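Local coordinates for protein putative triphosphoribosyl-dephospho-coA synthase (Archaeoglobus fulgidus DSM 4304, PDB 3H9P) that is of uncertain function but probably acts as an ATP-binding triphosphoribosyl-dephospho-CoA synthase, at residues V56-F61 and L96-A101; V77-A82 and I240-A245; K172-L177 and D234-S239; E176-L181 and A227-I232. One frame throughout, in Å; residues are numbered along the deposited sequence.

Contact 1: residues V56-F61 and L96-A101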
loop_
_atom_site.group_PDB
_atom_site.type_symbol
_atom_site.label_atom_id
_atom_site.label_comp_id
_atom_site.label_asym_id
_atom_site.label_seq_id
_atom_site.Cartn_x
_atom_site.Cartn_y
_atom_site.Cartn_z
ATOM N N VAL A 56 4.649 9.857 18.163
ATOM C CA VAL A 56 3.631 8.785 18.149
ATOM C C VAL A 56 4.141 7.320 18.160
ATOM O O VAL A 56 4.008 6.625 19.171
ATOM C CB VAL A 56 2.645 9.000 17.000
ATOM N N HIS A 57 4.708 6.861 17.042
ATOM C CA HIS A 57 5.173 5.459 16.864
ATOM C C HIS A 57 3.990 4.483 16.913
ATOM O O HIS A 57 3.892 3.602 17.797
ATOM C CB HIS A 57 6.263 5.067 17.878
ATOM C CG HIS A 57 7.338 6.100 18.062
ATOM N ND1 HIS A 57 7.393 6.932 19.161
ATOM C CD2 HIS A 57 8.414 6.412 17.303
ATOM C CE1 HIS A 57 8.452 7.715 19.069
ATOM N NE2 HIS A 57 9.089 7.424 17.949
ATOM N N PHE A 58 3.073 4.682 15.971
ATOM C CA PHE A 58 1.855 3.892 15.871
ATOM C C PHE A 58 2.170 2.397 15.764
ATOM O O PHE A 58 1.475 1.553 16.356
ATOM C CB PHE A 58 1.039 4.370 14.645
ATOM C CG PHE A 58 0.023 3.387 14.180
ATOM C CD1 PHE A 58 -1.244 3.362 14.751
ATOM C CD2 PHE A 58 0.351 2.455 13.191
ATOM C CE1 PHE A 58 -2.188 2.433 14.338
ATOM C CE2 PHE A 58 -0.567 1.519 12.779
ATOM C CZ PHE A 58 -1.858 1.504 13.359
ATOM N N GLY A 59 3.224 2.077 15.008
ATOM C CA GLY A 59 3.612 0.702 14.711
ATOM C C GLY A 59 4.104 -0.009 15.940
ATOM O O GLY A 59 3.819 -1.187 16.136
ATOM N N ALA A 60 4.829 0.718 16.795
ATOM C CA ALA A 60 5.260 0.140 18.063
ATOM C C ALA A 60 4.040 -0.388 18.836
ATOM O O ALA A 60 4.044 -1.561 19.279
ATOM C CB ALA A 60 6.052 1.121 18.859
ATOM N N PHE A 61 2.983 0.434 18.932
ATOM C CA PHE A 61 1.727 0.023 19.636
ATOM C C PHE A 61 0.960 -1.108 19.006
ATOM O O PHE A 61 0.353 -1.980 19.702
ATOM C CB PHE A 61 0.788 1.225 19.783
ATOM C CG PHE A 61 1.364 2.338 20.626
ATOM C CD1 PHE A 61 2.110 2.048 21.778
ATOM C CD2 PHE A 61 1.103 3.647 20.319
ATOM C CE1 PHE A 61 2.593 3.033 22.583
ATOM C CE2 PHE A 61 1.589 4.672 21.125
ATOM C CZ PHE A 61 2.349 4.350 22.267
ATOM N N LEU A 96 -11.361 -1.777 12.802
ATOM C CA LEU A 96 -11.890 -0.421 12.735
ATOM C C LEU A 96 -11.188 0.504 13.753
ATOM O O LEU A 96 -10.789 1.617 13.414
ATOM C CB LEU A 96 -13.430 -0.439 12.958
ATOM C CG LEU A 96 -14.297 -1.017 11.830
ATOM C CD1 LEU A 96 -15.818 -1.041 12.156
ATOM C CD2 LEU A 96 -14.079 -0.252 10.523
ATOM N N SER A 97 -11.051 0.036 14.996
ATOM C CA SER A 97 -10.253 0.736 15.993
ATOM C C SER A 97 -8.815 0.914 15.518
ATOM O O SER A 97 -8.252 2.000 15.621
ATOM C CB SER A 97 -10.226 -0.040 17.293
ATOM O OG SER A 97 -11.493 -0.002 17.893
ATOM N N VAL A 98 -8.226 -0.138 14.977
ATOM C CA VAL A 98 -6.864 0.017 14.542
ATOM C C VAL A 98 -6.755 1.074 13.431
ATOM O O VAL A 98 -5.850 1.920 13.471
ATOM C CB VAL A 98 -6.235 -1.325 14.158
ATOM C CG1 VAL A 98 -4.909 -1.137 13.427
ATOM C CG2 VAL A 98 -6.014 -2.157 15.420
ATOM N N LEU A 99 -7.682 1.025 12.470
ATOM C CA LEU A 99 -7.759 1.994 11.386
ATOM C C LEU A 99 -7.948 3.446 11.868
ATOM O O LEU A 99 -7.235 4.356 11.432
ATOM C CB LEU A 99 -8.859 1.581 10.395
ATOM C CG LEU A 99 -8.986 2.357 9.081
ATOM C CD1 LEU A 99 -7.622 2.536 8.388
ATOM C CD2 LEU A 99 -9.940 1.629 8.146
ATOM N N GLU A 100 -8.881 3.661 12.786
ATOM C CA GLU A 100 -8.999 4.949 13.456
ATOM C C GLU A 100 -7.719 5.377 14.196
ATOM O O GLU A 100 -7.345 6.538 14.163
ATOM C CB GLU A 100 -10.181 4.938 14.414
ATOM C CG GLU A 100 -10.391 6.278 15.104
ATOM C CD GLU A 100 -11.430 6.221 16.181
ATOM O OE1 GLU A 100 -12.235 5.252 16.165
ATOM O OE2 GLU A 100 -11.456 7.146 17.038
ATOM N N ALA A 101 -7.021 4.433 14.831
ATOM C CA ALA A 101 -5.753 4.752 15.511
ATOM C C ALA A 101 -4.679 5.236 14.523
ATOM O O ALA A 101 -3.886 6.158 14.823
ATOM C CB ALA A 101 -5.232 3.530 16.342
#

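Contact 2: residues V77-A82 and I240-A245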
loop_
_atom_site.group_PDB
_atom_site.type_symbol
_atom_site.label_atom_id
_atom_site.label_comp_id
_atom_site.label_asym_id
_atom_site.label_seq_id
_atom_site.Cartn_x
_atom_site.Cartn_y
_atom_site.Cartn_z
ATOM N N VAL A 77 8.349 -17.256 23.443
ATOM C CA VAL A 77 7.656 -18.056 22.426
ATOM C C VAL A 77 6.196 -18.277 22.773
ATOM O O VAL A 77 5.347 -18.221 21.907
ATOM C CB VAL A 77 8.384 -19.373 22.111
ATOM C CG1 VAL A 77 7.435 -20.411 21.521
ATOM C CG2 VAL A 77 9.504 -19.119 21.114
ATOM N N ASP A 78 5.899 -18.482 24.045
ATOM C CA ASP A 78 4.523 -18.537 24.522
ATOM C C ASP A 78 3.734 -17.258 24.297
ATOM O O ASP A 78 2.544 -17.330 24.002
ATOM C CB ASP A 78 4.483 -18.930 25.987
ATOM C CG ASP A 78 4.997 -20.313 26.199
ATOM O OD1 ASP A 78 4.692 -21.195 25.346
ATOM O OD2 ASP A 78 5.745 -20.520 27.191
ATOM N N ILE A 79 4.369 -16.098 24.435
ATOM C CA ILE A 79 3.618 -14.844 24.339
ATOM C C ILE A 79 3.231 -14.643 22.893
ATOM O O ILE A 79 2.075 -14.358 22.557
ATOM C CB ILE A 79 4.459 -13.631 24.777
ATOM C CG1 ILE A 79 5.044 -13.814 26.190
ATOM C CG2 ILE A 79 3.648 -12.299 24.636
ATOM C CD1 ILE A 79 4.059 -13.972 27.248
ATOM N N ALA A 80 4.218 -14.841 22.022
ATOM C CA ALA A 80 4.054 -14.609 20.594
ATOM C C ALA A 80 2.925 -15.480 20.020
ATOM O O ALA A 80 2.057 -14.955 19.308
ATOM C CB ALA A 80 5.397 -14.865 19.853
ATOM N N GLU A 81 2.946 -16.791 20.345
ATOM C CA GLU A 81 1.901 -17.752 19.954
ATOM C C GLU A 81 0.507 -17.384 20.463
ATOM O O GLU A 81 -0.466 -17.490 19.732
ATOM C CB GLU A 81 2.242 -19.213 20.394
ATOM C CG GLU A 81 1.207 -20.259 19.911
ATOM C CD GLU A 81 1.470 -21.744 20.302
ATOM O OE1 GLU A 81 2.335 -22.051 21.176
ATOM O OE2 GLU A 81 0.781 -22.626 19.718
ATOM N N ALA A 82 0.414 -16.979 21.727
ATOM C CA ALA A 82 -0.871 -16.633 22.329
ATOM C C ALA A 82 -1.382 -15.339 21.727
ATOM O O ALA A 82 -2.585 -15.164 21.558
ATOM C CB ALA A 82 -0.716 -16.496 23.851
ATOM N N ILE A 240 12.596 -6.105 22.497
ATOM C CA ILE A 240 12.935 -5.817 23.880
ATOM C C ILE A 240 11.874 -6.407 24.795
ATOM O O ILE A 240 12.190 -7.069 25.761
ATOM C CB ILE A 240 13.078 -4.278 24.165
ATOM C CG1 ILE A 240 14.308 -3.679 23.466
ATOM C CG2 ILE A 240 13.225 -4.010 25.684
ATOM C CD1 ILE A 240 14.355 -2.142 23.458
ATOM N N PHE A 241 10.606 -6.171 24.466
ATOM C CA PHE A 241 9.524 -6.714 25.244
ATOM C C PHE A 241 9.621 -8.234 25.359
ATOM O O PHE A 241 9.530 -8.772 26.441
ATOM C CB PHE A 241 8.120 -6.292 24.775
ATOM C CG PHE A 241 7.013 -6.856 25.682
ATOM C CD1 PHE A 241 6.741 -6.277 26.915
ATOM C CD2 PHE A 241 6.353 -8.034 25.355
ATOM C CE1 PHE A 241 5.785 -6.826 27.797
ATOM C CE2 PHE A 241 5.389 -8.597 26.221
ATOM C CZ PHE A 241 5.112 -7.992 27.451
ATOM N N LEU A 242 9.776 -8.927 24.244
ATOM C CA LEU A 242 9.958 -10.389 24.334
ATOM C C LEU A 242 11.182 -10.806 25.144
ATOM O O LEU A 242 11.093 -11.717 25.976
ATOM C CB LEU A 242 9.957 -11.048 22.952
ATOM C CG LEU A 242 8.616 -10.868 22.232
ATOM C CD1 LEU A 242 8.622 -11.374 20.773
ATOM C CD2 LEU A 242 7.489 -11.537 23.051
ATOM N N ALA A 243 12.310 -10.123 24.953
ATOM C CA ALA A 243 13.528 -10.515 25.679
ATOM C C ALA A 243 13.356 -10.354 27.200
ATOM O O ALA A 243 13.872 -11.184 28.002
ATOM C CB ALA A 243 14.755 -9.737 25.161
ATOM N N LEU A 244 12.654 -9.276 27.580
ATOM C CA LEU A 244 12.303 -8.997 28.995
ATOM C C LEU A 244 11.464 -10.102 29.596
ATOM O O LEU A 244 11.715 -10.546 30.731
ATOM C CB LEU A 244 11.518 -7.693 29.135
ATOM C CG LEU A 244 12.292 -6.403 28.854
ATOM C CD1 LEU A 244 11.368 -5.231 28.967
ATOM C CD2 LEU A 244 13.495 -6.253 29.812
ATOM N N ALA A 245 10.475 -10.554 28.835
ATOM C CA ALA A 245 9.602 -11.581 29.340
ATOM C C ALA A 245 10.335 -12.884 29.440
ATOM O O ALA A 245 10.052 -13.670 30.322
ATOM C CB ALA A 245 8.377 -11.734 28.480
#

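Contact 3: residues K172-L177 and D234-S239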
loop_
_atom_site.group_PDB
_atom_site.type_symbol
_atom_site.label_atom_id
_atom_site.label_comp_id
_atom_site.label_asym_id
_atom_site.label_seq_id
_atom_site.Cartn_x
_atom_site.Cartn_y
_atom_site.Cartn_z
ATOM N N LYS A 172 23.893 -0.972 24.842
ATOM C CA LYS A 172 24.752 -1.485 23.765
ATOM C C LYS A 172 24.091 -2.569 22.922
ATOM O O LYS A 172 24.067 -2.477 21.690
ATOM C CB LYS A 172 26.061 -2.022 24.373
ATOM C CG LYS A 172 26.966 -2.843 23.439
ATOM C CD LYS A 172 27.870 -1.937 22.637
ATOM C CE LYS A 172 28.985 -2.717 21.963
ATOM N NZ LYS A 172 28.479 -3.497 20.795
ATOM N N ALA A 173 23.554 -3.589 23.583
ATOM C CA ALA A 173 22.847 -4.646 22.889
ATOM C C ALA A 173 21.682 -4.084 22.079
ATOM O O ALA A 173 21.427 -4.547 20.958
ATOM C CB ALA A 173 22.343 -5.699 23.864
ATOM N N VAL A 174 20.965 -3.114 22.647
ATOM C CA VAL A 174 19.780 -2.558 21.978
ATOM C C VAL A 174 20.193 -1.821 20.702
ATOM O O VAL A 174 19.521 -1.940 19.670
ATOM C CB VAL A 174 18.938 -1.620 22.889
ATOM C CG1 VAL A 174 17.859 -0.895 22.065
ATOM C CG2 VAL A 174 18.272 -2.407 23.997
ATOM N N VAL A 175 21.306 -1.084 20.778
ATOM C CA VAL A 175 21.895 -0.444 19.609
ATOM C C VAL A 175 22.304 -1.498 18.587
ATOM O O VAL A 175 21.894 -1.446 17.423
ATOM C CB VAL A 175 23.141 0.384 19.982
ATOM C CG1 VAL A 175 23.719 1.072 18.745
ATOM C CG2 VAL A 175 22.778 1.397 21.041
ATOM N N GLU A 176 23.107 -2.463 19.010
ATOM C CA GLU A 176 23.455 -3.511 18.078
ATOM C C GLU A 176 22.203 -4.123 17.438
ATOM O O GLU A 176 22.193 -4.315 16.233
ATOM C CB GLU A 176 24.410 -4.551 18.663
ATOM C CG GLU A 176 25.790 -3.983 19.056
ATOM C CD GLU A 176 26.441 -3.062 18.011
ATOM O OE1 GLU A 176 26.251 -3.241 16.801
ATOM O OE2 GLU A 176 27.168 -2.140 18.406
ATOM N N LEU A 177 21.149 -4.371 18.218
ATOM C CA LEU A 177 19.893 -4.878 17.633
ATOM C C LEU A 177 19.380 -3.958 16.544
ATOM O O LEU A 177 19.064 -4.398 15.454
ATOM C CB LEU A 177 18.781 -5.106 18.671
ATOM C CG LEU A 177 17.466 -5.655 18.035
ATOM C CD1 LEU A 177 17.696 -6.872 17.087
ATOM C CD2 LEU A 177 16.401 -6.023 19.030
ATOM N N ASP A 234 10.332 0.390 15.829
ATOM C CA ASP A 234 9.145 -0.365 16.282
ATOM C C ASP A 234 9.524 -1.806 16.619
ATOM O O ASP A 234 9.222 -2.282 17.722
ATOM C CB ASP A 234 7.993 -0.328 15.246
ATOM C CG ASP A 234 7.371 1.089 15.092
ATOM O OD1 ASP A 234 7.547 1.903 16.018
ATOM O OD2 ASP A 234 6.691 1.404 14.074
ATOM N N LEU A 235 10.227 -2.485 15.696
ATOM C CA LEU A 235 10.579 -3.897 15.866
ATOM C C LEU A 235 11.629 -4.080 16.940
ATOM O O LEU A 235 11.732 -5.143 17.575
ATOM C CB LEU A 235 11.074 -4.476 14.544
ATOM C CG LEU A 235 9.968 -4.688 13.497
ATOM C CD1 LEU A 235 10.528 -4.682 12.063
ATOM C CD2 LEU A 235 9.192 -5.973 13.738
ATOM N N THR A 236 12.422 -3.046 17.169
ATOM C CA THR A 236 13.417 -3.137 18.214
ATOM C C THR A 236 12.692 -3.177 19.578
ATOM O O THR A 236 13.075 -3.905 20.487
ATOM C CB THR A 236 14.376 -1.966 18.078
ATOM O OG1 THR A 236 15.029 -2.118 16.829
ATOM C CG2 THR A 236 15.434 -1.917 19.221
ATOM N N ALA A 237 11.613 -2.423 19.679
ATOM C CA ALA A 237 10.854 -2.332 20.906
ATOM C C ALA A 237 10.110 -3.609 21.174
ATOM O O ALA A 237 10.046 -4.041 22.312
ATOM C CB ALA A 237 9.859 -1.139 20.843
ATOM N N SER A 238 9.506 -4.200 20.157
ATOM C CA SER A 238 8.755 -5.422 20.407
ATOM C C SER A 238 9.726 -6.564 20.806
ATOM O O SER A 238 9.374 -7.413 21.631
ATOM C CB SER A 238 7.893 -5.793 19.203
ATOM O OG SER A 238 8.686 -6.055 18.074
ATOM N N SER A 239 10.928 -6.567 20.199
ATOM C CA SER A 239 11.999 -7.503 20.552
ATOM C C SER A 239 12.458 -7.356 22.021
ATOM O O SER A 239 12.727 -8.361 22.663
ATOM C CB SER A 239 13.230 -7.307 19.647
ATOM O OG SER A 239 12.971 -7.726 18.343
#

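Contact 4: residues E176-L181 and A227-I232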
loop_
_atom_site.group_PDB
_atom_site.type_symbol
_atom_site.label_atom_id
_atom_site.label_comp_id
_atom_site.label_asym_id
_atom_site.label_seq_id
_atom_site.Cartn_x
_atom_site.Cartn_y
_atom_site.Cartn_z
ATOM N N GLU A 176 23.107 -2.463 19.010
ATOM C CA GLU A 176 23.455 -3.511 18.078
ATOM C C GLU A 176 22.203 -4.123 17.438
ATOM O O GLU A 176 22.193 -4.315 16.233
ATOM C CB GLU A 176 24.410 -4.551 18.663
ATOM C CG GLU A 176 25.790 -3.983 19.056
ATOM C CD GLU A 176 26.441 -3.062 18.011
ATOM O OE1 GLU A 176 26.251 -3.241 16.801
ATOM O OE2 GLU A 176 27.168 -2.140 18.406
ATOM N N LEU A 177 21.149 -4.371 18.218
ATOM C CA LEU A 177 19.893 -4.878 17.633
ATOM C C LEU A 177 19.380 -3.958 16.544
ATOM O O LEU A 177 19.064 -4.398 15.454
ATOM C CB LEU A 177 18.781 -5.106 18.671
ATOM C CG LEU A 177 17.466 -5.655 18.035
ATOM C CD1 LEU A 177 17.696 -6.872 17.087
ATOM C CD2 LEU A 177 16.401 -6.023 19.030
ATOM N N TYR A 178 19.316 -2.668 16.840
ATOM C CA TYR A 178 18.755 -1.709 15.914
ATOM C C TYR A 178 19.483 -1.745 14.570
ATOM O O TYR A 178 18.840 -1.802 13.506
ATOM C CB TYR A 178 18.766 -0.307 16.536
ATOM C CG TYR A 178 18.298 0.773 15.603
ATOM C CD1 TYR A 178 16.937 0.954 15.344
ATOM C CD2 TYR A 178 19.219 1.615 14.971
ATOM C CE1 TYR A 178 16.495 1.978 14.465
ATOM C CE2 TYR A 178 18.809 2.606 14.105
ATOM C CZ TYR A 178 17.447 2.792 13.850
ATOM O OH TYR A 178 17.045 3.790 12.992
ATOM N N TYR A 179 20.813 -1.721 14.595
ATOM C CA TYR A 179 21.554 -1.732 13.322
ATOM C C TYR A 179 21.439 -3.052 12.561
ATOM O O TYR A 179 21.320 -3.062 11.318
ATOM C CB TYR A 179 22.987 -1.188 13.456
ATOM C CG TYR A 179 22.984 0.316 13.741
ATOM C CD1 TYR A 179 22.968 1.248 12.697
ATOM C CD2 TYR A 179 22.962 0.798 15.050
ATOM C CE1 TYR A 179 22.949 2.620 12.944
ATOM C CE2 TYR A 179 22.948 2.178 15.313
ATOM C CZ TYR A 179 22.927 3.082 14.246
ATOM O OH TYR A 179 22.900 4.449 14.489
ATOM N N HIS A 180 21.401 -4.155 13.313
ATOM C CA HIS A 180 21.057 -5.446 12.761
ATOM C C HIS A 180 19.733 -5.415 11.997
ATOM O O HIS A 180 19.668 -5.882 10.855
ATOM C CB HIS A 180 20.945 -6.440 13.882
ATOM C CG HIS A 180 20.635 -7.825 13.432
ATOM N ND1 HIS A 180 21.572 -8.629 12.807
ATOM C CD2 HIS A 180 19.509 -8.573 13.550
ATOM C CE1 HIS A 180 21.037 -9.813 12.561
ATOM N NE2 HIS A 180 19.786 -9.804 12.996
ATOM N N LEU A 181 18.660 -4.922 12.636
ATOM C CA LEU A 181 17.362 -4.909 11.951
ATOM C C LEU A 181 17.416 -3.911 10.778
ATOM O O LEU A 181 16.915 -4.194 9.685
ATOM C CB LEU A 181 16.209 -4.617 12.917
ATOM C CG LEU A 181 16.009 -5.618 14.075
ATOM C CD1 LEU A 181 14.970 -5.168 15.148
ATOM C CD2 LEU A 181 15.645 -6.958 13.533
ATOM N N ALA A 227 14.339 10.877 6.065
ATOM C CA ALA A 227 14.043 9.446 6.037
ATOM C C ALA A 227 14.149 8.844 7.431
ATOM O O ALA A 227 15.250 8.645 7.912
ATOM C CB ALA A 227 15.019 8.743 5.100
ATOM N N ASN A 228 13.036 8.549 8.081
ATOM C CA ASN A 228 13.095 7.969 9.418
ATOM C C ASN A 228 12.670 6.517 9.393
ATOM O O ASN A 228 11.555 6.229 9.024
ATOM C CB ASN A 228 12.195 8.732 10.391
ATOM C CG ASN A 228 11.949 7.950 11.703
ATOM O OD1 ASN A 228 12.894 7.535 12.384
ATOM N ND2 ASN A 228 10.686 7.735 12.038
ATOM N N PRO A 229 13.551 5.595 9.789
ATOM C CA PRO A 229 13.208 4.166 9.776
ATOM C C PRO A 229 12.381 3.739 10.978
ATOM O O PRO A 229 12.825 2.899 11.768
ATOM C CB PRO A 229 14.560 3.466 9.843
ATOM C CG PRO A 229 15.597 4.522 9.977
ATOM C CD PRO A 229 14.936 5.828 10.234
ATOM N N GLY A 230 11.175 4.295 11.092
ATOM C CA GLY A 230 10.295 4.057 12.236
ATOM C C GLY A 230 9.970 2.606 12.551
ATOM O O GLY A 230 9.857 2.226 13.712
ATOM N N THR A 231 9.829 1.782 11.521
ATOM C CA THR A 231 9.404 0.404 11.698
ATOM C C THR A 231 10.506 -0.404 12.344
ATOM O O THR A 231 10.235 -1.331 13.114
ATOM C CB THR A 231 9.064 -0.235 10.355
ATOM O OG1 THR A 231 8.264 0.675 9.588
ATOM C CG2 THR A 231 8.320 -1.555 10.528
ATOM N N ILE A 232 11.756 -0.059 12.033
ATOM C CA ILE A 232 12.894 -0.746 12.582
ATOM C C ILE A 232 12.960 -0.513 14.091
ATOM O O ILE A 232 13.125 -1.461 14.874
ATOM C CB ILE A 232 14.200 -0.343 11.851
ATOM C CG1 ILE A 232 14.068 -0.572 10.347
ATOM C CG2 ILE A 232 15.413 -1.085 12.444
ATOM C CD1 ILE A 232 13.667 -2.046 9.959
#

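Contact 1: residues V56-F61 and L96-A101
Phe58 makes a small apolar, buried contact with Val98 and Ala101 that joins the first turn of helix 58-68 to the middle of helix 92-105 in this all-helical fold. The phenylalanine follows His57, the N-cap residue, and is the one side chain of 56-61 to meet 96-101. Its CG stands anti to the backbone N (chi1 161°), which turns the ring toward 96-101. The ring atom CE1 lies 3.8 Å from Ala101 CB, and this methyl sits at the ring edge, in its plane. At the end of the ring, Phe58 CZ comes to 4.0 Å from Val98 CG1, and the two side chains cross at about a right angle. The ring also meets backbone, obliquely, with Phe58 CE1 3.8 Å from the carbonyl Val98 O. Val44 of helix 36-46 adds a further apolar neighbour for the ring. With alanine in place of Phe58, Val98 CG1 and Ala101 CB would probably lose their partner from 56-61, leaving a gap beside them. Hydrocarbon, with a backbone carbonyl beside it, makes up the contact, and with no polar bond between the two segments it probably rests on van der Waals fit and the exclusion of water.

Contact 2: residues V77-A82 and I240-A245
Aliphatic contact comes first here: Ile79, buried on helix 76-88 and directed toward helix 230-246, meets the Leu242 side chain, with Ile79 CB 4.1 Å from Leu242 CD2. The leucine has its CG beside the backbone N and anti to the carbonyl carbon (chi1 -63°), and from there the CD2 branch extends to the isoleucine. Leu242 also touches Ser157 and Ala161 of helix 155-167, which brings a third helix to the contact. The second interaction is aliphatic to aromatic. Ile79 CG2 approaches Phe241 CE2 at 4.4 Å, coming to the edge of the ring and near its plane, so the methyl does not lie over a face. That ring also packs on Leu64, Leu67 and Ile68 of helix 58-68, and Leu67 touches Ile79 as well, so Ile79, Phe241 and Leu67 share one apolar cluster. No polar bond joins 77-82 to 240-245; the main-chain bonds from Glu81 N to Val77 O and from Ala245 N to Phe241 O, at 3.2 and 3.1 Å, lie within each helix. This is helix-helix packing in the buried core of an all-helical protein, joining helix 76-88 to helix 230-246 through one isoleucine set against a leucine and a phenylalanine.

Contact 3: residues K172-L177 and D234-S239
Leu177 and Val174, one turn apart on helix 171-182, pack on Thr236 and Ser239 of helix 230-246 in a helix-helix contact of this all-helical fold. The short segments run at 135° to each other, closer to antiparallel than to parallel, with their axes 10.4 Å apart. The tightest point is Leu177 CD2 against Ser239 CB at 3.5 Å, shorter than the usual carbon-carbon contact. With chi1 at -179°, Leu177 extends its CG opposite the backbone N, and from there CD2 reaches the serine. Val174 CG1 meets the methyl Thr236 CG2 at 3.9 Å, the two side chains crossing obliquely. Thr236 thus gives its methyl to the interface, while its hydroxyl OG1 turns back to the carbonyl Ile232 O of its own helix. Ser239 likewise offers carbon to the leucine, and its OG is hydrogen-bonded to Ser157 O. Further out, Leu164 of helix 155-167 touches Leu177, and Trp248 in the C-terminal tail touches Val174. Elsewhere on helix 171-182, Glu176 OE2 accepts salt bridges from both Lys172 and Arg215; Lys172 NZ lies 3.0 Å from Glu176 OE2 and meets it from above the carboxylate plane, 36° out of it.

Contact 4: residues E176-L181 and A227-I232
Ile232 N, on the residue that both Tyr178 and Leu181 touch, is gripped by two oxygens: it is hydrogen-bonded to Asp187 OD2 and weakly to Pro229 O, at 3.2 Å. The other carboxylate oxygen of Asp187 binds Thr231 OG1, so one aspartate secures the start of helix 230-246. Held there, Ile232 points its side chain at helix 171-182. Its CG2 lies 3.7 Å from Leu181 CB and 3.8 Å from Tyr178 CE1, the methyl meeting the tyrosine ring obliquely. A chi1 of 176° swings Tyr178 CG away from its own backbone N and sends the ring across to the loop, where Tyr178 OH touches Pro229 CG at 3.4 Å and the two side chains stand nearly at right angles. Tyr178 CD2 also lies 3.7 Å above the plane of the neighbouring Tyr179 ring, toward its rim. A serine in place of Tyr178 would probably leave Pro229 without this neighbour and bare one side of Ile232 CG2. Pro229, which also packs on Leu222 of helix 212-225, is the N-cap residue. An inverse gamma turn centred on this proline leads directly into a helix whose first turn is pressed on an adjacent helix, a loop-to-helix junction of an all-helical fold.

In the fold
From the N terminus, contact 1 opens first and closes a loop of 34 residues that joins helix 58-68 to helix 92-105. Contact 2 opens within that loop, on helix 76-88, and closes only near the C terminus, so the two cross along the chain. Contacts 3 and 4 fall inside the long span of contact 2 and both start on helix 171-182, sharing Glu176 and Leu177; contact 4 closes first, at 227-232, and contact 3 just after it. Helix 230-246 therefore serves contacts 4, 3 and 2 in turn. It also meets contact 1, where Asp234 lies against Gly59 and Ala60, so this one helix reaches contacts on opposite sides of the chain's centre.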